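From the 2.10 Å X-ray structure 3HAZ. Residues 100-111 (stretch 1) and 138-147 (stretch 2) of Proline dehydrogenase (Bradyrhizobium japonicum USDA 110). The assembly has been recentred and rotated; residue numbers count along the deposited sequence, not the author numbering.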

ATOM      1  N   LYS A 100     -46.888   2.688  31.522  1.00 29.35           N
ATOM      2  CA  LYS A 100     -47.020   3.337  30.217  1.00 24.92           C
ATOM      3  C   LYS A 100     -45.682   3.536  29.515  1.00 28.20           C
ATOM      4  O   LYS A 100     -45.516   3.174  28.349  1.00 27.66           O
ATOM      5  CB  LYS A 100     -47.716   4.695  30.372  1.00 29.67           C
ATOM      6  CG  LYS A 100     -49.105   4.626  30.990  1.00 37.16           C
ATOM      7  CD  LYS A 100     -50.080   3.928  30.054  1.00 47.05           C
ATOM      8  CE  LYS A 100     -51.472   3.832  30.667  1.00 53.02           C
ATOM      9  NZ  LYS A 100     -52.409   3.063  29.795  1.00 59.31           N
ATOM     10  N   LEU A 101     -44.741   4.139  30.230  1.00 31.08           N
ATOM     11  CA  LEU A 101     -43.417   4.409  29.690  1.00 28.45           C
ATOM     12  C   LEU A 101     -42.761   3.121  29.197  1.00 31.60           C
ATOM     13  O   LEU A 101     -42.754   2.113  29.898  1.00 29.70           O
ATOM     14  CB  LEU A 101     -42.538   5.079  30.746  1.00 19.13           C
ATOM     15  CG  LEU A 101     -41.111   5.411  30.298  1.00 27.73           C
ATOM     16  CD1 LEU A 101     -41.133   6.285  29.049  1.00 24.29           C
ATOM     17  CD2 LEU A 101     -40.336   6.086  31.422  1.00 25.12           C
ATOM     18  N   GLY A 102     -42.230   3.151  27.980  1.00 27.06           N
ATOM     19  CA  GLY A 102     -41.530   2.002  27.444  1.00 26.67           C
ATOM     20  C   GLY A 102     -42.457   0.941  26.886  1.00 27.74           C
ATOM     21  O   GLY A 102     -42.013   0.027  26.195  1.00 27.34           O
ATOM     22  N   GLU A 103     -43.749   1.065  27.174  1.00 22.88           N
ATOM     23  CA  GLU A 103     -44.727   0.119  26.647  1.00 28.27           C
ATOM     24  C   GLU A 103     -45.186   0.506  25.251  1.00 32.11           C
ATOM     25  O   GLU A 103     -45.560  -0.349  24.449  1.00 33.27           O
ATOM     26  CB  GLU A 103     -45.930   0.011  27.587  1.00 32.24           C
ATOM     27  CG  GLU A 103     -45.649  -0.830  28.814  1.00 34.88           C
ATOM     28  CD  GLU A 103     -45.004  -2.152  28.449  1.00 43.12           C
ATOM     29  OE1 GLU A 103     -45.518  -2.827  27.532  1.00 50.29           O
ATOM     30  OE2 GLU A 103     -43.979  -2.511  29.067  1.00 44.84           O
ATOM     31  N   GLY A 104     -45.147   1.804  24.967  1.00 27.89           N
ATOM     32  CA  GLY A 104     -45.657   2.343  23.722  1.00 26.70           C
ATOM     33  C   GLY A 104     -45.799   3.850  23.831  1.00 24.81           C
ATOM     34  O   GLY A 104     -45.234   4.461  24.739  1.00 25.66           O
ATOM     35  N   ASP A 105     -46.546   4.451  22.910  1.00 30.39           N
ATOM     36  CA  ASP A 105     -46.721   5.898  22.904  1.00 27.91           C
ATOM     37  C   ASP A 105     -45.385   6.610  23.032  1.00 23.56           C
ATOM     38  O   ASP A 105     -45.281   7.647  23.693  1.00 21.23           O
ATOM     39  CB  ASP A 105     -47.649   6.325  24.041  1.00 28.81           C
ATOM     40  CG  ASP A 105     -49.097   6.347  23.620  1.00 33.48           C
ATOM     41  OD1 ASP A 105     -49.348   6.341  22.396  1.00 38.34           O
ATOM     42  OD2 ASP A 105     -49.981   6.379  24.500  1.00 31.73           O
ATOM     43  N   PHE A 106     -44.368   6.048  22.383  1.00 14.33           N
ATOM     44  CA  PHE A 106     -43.001   6.536  22.511  1.00 21.47           C
ATOM     45  C   PHE A 106     -42.845   7.995  22.078  1.00 26.22           C
ATOM     46  O   PHE A 106     -42.286   8.812  22.818  1.00 24.88           O
ATOM     47  CB  PHE A 106     -42.047   5.651  21.699  1.00 25.15           C
ATOM     48  CG  PHE A 106     -42.144   4.187  22.033  1.00 23.59           C
ATOM     49  CD1 PHE A 106     -41.734   3.718  23.266  1.00 22.98           C
ATOM     50  CD2 PHE A 106     -42.642   3.282  21.108  1.00 26.95           C
ATOM     51  CE1 PHE A 106     -41.813   2.368  23.573  1.00 24.02           C
ATOM     52  CE2 PHE A 106     -42.729   1.935  21.409  1.00 31.84           C
ATOM     53  CZ  PHE A 106     -42.313   1.477  22.647  1.00 24.87           C
ATOM     54  N   ILE A 107     -43.321   8.306  20.874  1.00 19.68           N
ATOM     55  CA  ILE A 107     -43.180   9.649  20.309  1.00 23.17           C
ATOM     56  C   ILE A 107     -44.089  10.622  21.068  1.00 25.27           C
ATOM     57  O   ILE A 107     -43.697  11.751  21.367  1.00 23.23           O
ATOM     58  CB  ILE A 107     -43.430   9.650  18.767  1.00 31.49           C
ATOM     59  CG1 ILE A 107     -42.260   8.965  18.051  1.00 27.65           C
ATOM     60  CG2 ILE A 107     -43.619  11.069  18.214  1.00 23.36           C
ATOM     61  CD1 ILE A 107     -42.455   8.778  16.540  1.00 27.79           C
ATOM     62  N   HIS A 108     -45.284  10.151  21.417  1.00 25.88           N
ATOM     63  CA  HIS A 108     -46.226  10.918  22.227  1.00 27.37           C
ATOM     64  C   HIS A 108     -45.607  11.358  23.558  1.00 26.70           C
ATOM     65  O   HIS A 108     -45.717  12.521  23.951  1.00 19.97           O
ATOM     66  CB  HIS A 108     -47.499  10.094  22.475  1.00 35.57           C
ATOM     67  CG  HIS A 108     -48.588  10.847  23.176  1.00 28.03           C
ATOM     68  ND1 HIS A 108     -49.373  11.784  22.542  1.00 35.39           N
ATOM     69  CD2 HIS A 108     -49.040  10.784  24.452  1.00 32.26           C
ATOM     70  CE1 HIS A 108     -50.251  12.276  23.400  1.00 28.42           C
ATOM     71  NE2 HIS A 108     -50.072  11.685  24.565  1.00 22.92           N
ATOM     72  N   HIS A 109     -44.942  10.435  24.250  1.00 23.91           N
ATOM     73  CA  HIS A 109     -44.308  10.781  25.515  1.00 22.55           C
ATOM     74  C   HIS A 109     -43.195  11.806  25.334  1.00 16.73           C
ATOM     75  O   HIS A 109     -43.086  12.752  26.116  1.00 18.99           O
ATOM     76  CB  HIS A 109     -43.778   9.538  26.246  1.00 26.53           C
ATOM     77  CG  HIS A 109     -44.848   8.568  26.641  1.00 25.70           C
ATOM     78  ND1 HIS A 109     -44.595   7.233  26.874  1.00 23.14           N
ATOM     79  CD2 HIS A 109     -46.179   8.736  26.830  1.00 24.31           C
ATOM     80  CE1 HIS A 109     -45.721   6.623  27.195  1.00 29.38           C
ATOM     81  NE2 HIS A 109     -46.697   7.513  27.180  1.00 25.96           N
ATOM     82  N   GLU A 110     -42.360  11.605  24.317  1.00 16.65           N
ATOM     83  CA  GLU A 110     -41.279  12.542  24.027  1.00 20.27           C
ATOM     84  C   GLU A 110     -41.835  13.916  23.650  1.00 22.91           C
ATOM     85  O   GLU A 110     -41.335  14.948  24.091  1.00 22.92           O
ATOM     86  CB  GLU A 110     -40.387  12.015  22.894  1.00 21.44           C
ATOM     87  CG  GLU A 110     -39.189  12.913  22.609  1.00 17.97           C
ATOM     88  CD  GLU A 110     -38.192  12.314  21.617  1.00 23.22           C
ATOM     89  OE1 GLU A 110     -38.509  11.293  20.973  1.00 19.67           O
ATOM     90  OE2 GLU A 110     -37.085  12.878  21.484  1.00 24.25           O
ATOM     91  N   THR A 111     -42.871  13.922  22.821  1.00 16.98           N
ATOM     92  CA  THR A 111     -43.487  15.175  22.377  1.00 21.14           C
ATOM     93  C   THR A 111     -44.167  15.924  23.521  1.00 18.54           C
ATOM     94  O   THR A 111     -43.929  17.122  23.721  1.00 21.66           O
ATOM     95  CB  THR A 111     -44.486  14.929  21.223  1.00 26.56           C
ATOM     96  OG1 THR A 111     -43.783  14.309  20.136  1.00 32.96           O
ATOM     97  CG2 THR A 111     -45.096  16.242  20.732  1.00 18.96           C
ATOM     98  N   PRO A 138     -41.257   0.346  18.070  1.00 40.46           N
ATOM     99  CA  PRO A 138     -40.495   1.270  18.912  1.00 35.22           C
ATOM    100  C   PRO A 138     -39.790   2.333  18.081  1.00 31.06           C
ATOM    101  O   PRO A 138     -38.736   2.072  17.509  1.00 35.65           O
ATOM    102  CB  PRO A 138     -39.463   0.360  19.586  1.00 42.03           C
ATOM    103  CG  PRO A 138     -40.035  -1.022  19.477  1.00 51.34           C
ATOM    104  CD  PRO A 138     -40.753  -1.032  18.164  1.00 47.08           C
ATOM    105  N   ASP A 139     -40.369   3.525  18.025  1.00 29.13           N
ATOM    106  CA  ASP A 139     -39.758   4.633  17.306  1.00 24.54           C
ATOM    107  C   ASP A 139     -39.608   5.835  18.223  1.00 22.73           C
ATOM    108  O   ASP A 139     -40.025   5.793  19.373  1.00 27.57           O
ATOM    109  CB  ASP A 139     -40.571   4.998  16.062  1.00 30.56           C
ATOM    110  CG  ASP A 139     -42.044   5.195  16.361  1.00 35.76           C
ATOM    111  OD1 ASP A 139     -42.434   5.133  17.548  1.00 38.81           O
ATOM    112  OD2 ASP A 139     -42.812   5.411  15.402  1.00 37.27           O
ATOM    113  N   GLY A 140     -39.009   6.903  17.711  1.00 26.44           N
ATOM    114  CA  GLY A 140     -38.727   8.067  18.526  1.00 22.09           C
ATOM    115  C   GLY A 140     -37.453   7.850  19.315  1.00 20.95           C
ATOM    116  O   GLY A 140     -36.865   6.769  19.276  1.00 14.77           O
ATOM    117  N   THR A 141     -37.015   8.880  20.027  1.00 20.90           N
ATOM    118  CA  THR A 141     -35.791   8.781  20.812  1.00 18.57           C
ATOM    119  C   THR A 141     -35.954   7.740  21.917  1.00 27.46           C
ATOM    120  O   THR A 141     -35.030   6.985  22.220  1.00 20.79           O
ATOM    121  CB  THR A 141     -35.438  10.125  21.445  1.00 17.84           C
ATOM    122  OG1 THR A 141     -35.391  11.125  20.421  1.00 18.21           O
ATOM    123  CG2 THR A 141     -34.080  10.043  22.172  1.00 13.61           C
ATOM    124  N   ILE A 142     -37.144   7.711  22.508  1.00 22.53           N
ATOM    125  CA  ILE A 142     -37.454   6.785  23.585  1.00 22.63           C
ATOM    126  C   ILE A 142     -37.653   5.370  23.057  1.00 21.32           C
ATOM    127  O   ILE A 142     -37.164   4.415  23.645  1.00 28.72           O
ATOM    128  CB  ILE A 142     -38.712   7.237  24.358  1.00 17.29           C
ATOM    129  CG1 ILE A 142     -38.489   8.629  24.946  1.00 19.21           C
ATOM    130  CG2 ILE A 142     -39.065   6.239  25.458  1.00 18.99           C
ATOM    131  CD1 ILE A 142     -39.740   9.209  25.612  1.00 24.08           C
ATOM    132  N   GLY A 143     -38.370   5.236  21.944  1.00 17.00           N
ATOM    133  CA  GLY A 143     -38.591   3.928  21.356  1.00 18.80           C
ATOM    134  C   GLY A 143     -37.282   3.299  20.916  1.00 20.09           C
ATOM    135  O   GLY A 143     -37.058   2.103  21.107  1.00 18.44           O
ATOM    136  N   ARG A 144     -36.404   4.102  20.326  1.00 15.24           N
ATOM    137  CA  ARG A 144     -35.108   3.589  19.897  1.00 21.11           C
ATOM    138  C   ARG A 144     -34.292   3.154  21.116  1.00 26.73           C
ATOM    139  O   ARG A 144     -33.600   2.138  21.084  1.00 27.84           O
ATOM    140  CB  ARG A 144     -34.352   4.621  19.059  1.00 28.80           C
ATOM    141  CG  ARG A 144     -34.879   4.764  17.629  1.00 32.42           C
ATOM    142  CD  ARG A 144     -33.982   5.682  16.792  1.00 35.37           C
ATOM    143  NE  ARG A 144     -34.430   5.772  15.405  1.00 38.92           N
ATOM    144  CZ  ARG A 144     -33.706   6.282  14.413  1.00 36.23           C
ATOM    145  NH1 ARG A 144     -34.200   6.322  13.184  1.00 36.77           N
ATOM    146  NH2 ARG A 144     -32.488   6.753  14.642  1.00 35.34           N
ATOM    147  N   LEU A 145     -34.400   3.923  22.193  1.00 22.41           N
ATOM    148  CA  LEU A 145     -33.745   3.590  23.450  1.00 25.62           C
ATOM    149  C   LEU A 145     -34.294   2.276  24.007  1.00 28.90           C
ATOM    150  O   LEU A 145     -33.544   1.438  24.510  1.00 26.65           O
ATOM    151  CB  LEU A 145     -33.961   4.718  24.452  1.00 23.95           C
ATOM    152  CG  LEU A 145     -32.901   4.958  25.520  1.00 34.02           C
ATOM    153  CD1 LEU A 145     -31.506   4.902  24.922  1.00 34.83           C
ATOM    154  CD2 LEU A 145     -33.158   6.308  26.170  1.00 36.62           C
ATOM    155  N   VAL A 146     -35.606   2.097  23.897  1.00 31.12           N
ATOM    156  CA  VAL A 146     -36.263   0.898  24.409  1.00 25.96           C
ATOM    157  C   VAL A 146     -35.821  -0.337  23.629  1.00 26.42           C
ATOM    158  O   VAL A 146     -35.539  -1.381  24.209  1.00 24.65           O
ATOM    159  CB  VAL A 146     -37.808   1.031  24.363  1.00 24.15           C
ATOM    160  CG1 VAL A 146     -38.474  -0.335  24.483  1.00 21.05           C
ATOM    161  CG2 VAL A 146     -38.291   1.962  25.469  1.00 21.71           C
ATOM    162  N   LYS A 147     -35.758  -0.208  22.311  1.00 26.82           N
ATOM    163  CA  LYS A 147     -35.298  -1.295  21.464  1.00 30.21           C
ATOM    164  C   LYS A 147     -33.865  -1.702  21.831  1.00 31.13           C
ATOM    165  O   LYS A 147     -33.534  -2.886  21.845  1.00 30.95           O
ATOM    166  CB  LYS A 147     -35.411  -0.897  19.986  1.00 30.12           C
ATOM    167  CG  LYS A 147     -34.925  -1.947  18.993  1.00 39.15           C
ATOM    168  CD  LYS A 147     -35.330  -1.572  17.566  1.00 47.09           C
ATOM    169  CE  LYS A 147     -34.770  -2.541  16.531  1.00 55.10           C
ATOM    170  NZ  LYS A 147     -33.348  -2.243  16.165  1.00 57.69           N
TER
HETATM  171  O   HOH W   1     -39.842   8.948  21.607  1.00 16.56           O
HETATM  172  O   HOH W   2     -44.482   6.227  18.838  1.00 30.26           O

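Two helices, 106-111 and the one running through Thr141 to Lys147, cross at 128° with their axes only 7.3 Å apart, a closeness that glycine permits. The main bump is Phe106, its CA-to-CB bond directed toward the second stretch (chi1 m). Its ring lies on bare backbone: Gly143 CA sits over one face, 3.9 Å from the ring centroid in a CH-pi contact. A CB on Gly143 would come 3.2 Å from Phe106 CG and would clash with Asp139 O, so the missing side chain is the hollow. Around the ring, Ile142 CG2 lies at the edge, 4.3 Å from Phe106 CD1; Val146 CG2 approaches Phe106 CE1 at 4.0 Å and Pro138 CA approaches Phe106 CE2 at 3.4 Å, both obliquely.

A second hollow opens at Gly140, whose CA lies 3.7 Å from Ile107 CG1; a CB there would clash with that atom, and the backbone angles by themselves call for glycine. In return, Ile142 pushes its CD1 against the first helix, 3.8 Å from both Phe106 O and Glu110 N, while its CG2 meets Leu101 CD1 at 4.1 Å. Further along, Val146 CG2 packs 3.8 Å from Gly102 CA; the positive phi of Gly102 suits glycine.

Polar contacts pin Thr141 to the first helix. Glu110, extended (chi1 and chi2 t), accepts from Thr141 with both carboxylate oxygens: Thr141 N to Glu110 OE1 at 3.0 Å and Thr141 OG1 to Glu110 OE2 at 2.7 Å. Water 1 fills the adjoining gap, donating to Glu110 OE1 (2.8 Å) and weakly to Phe106 O (2.7 Å) while accepting from Ile142 N (3.1 Å). Water 2 bridges Ile107 N (3.1 Å) and Asp139 OD1 (2.7 Å). Together the stretches bury 545 Å², with Phe106 and Ile142 the largest contributors.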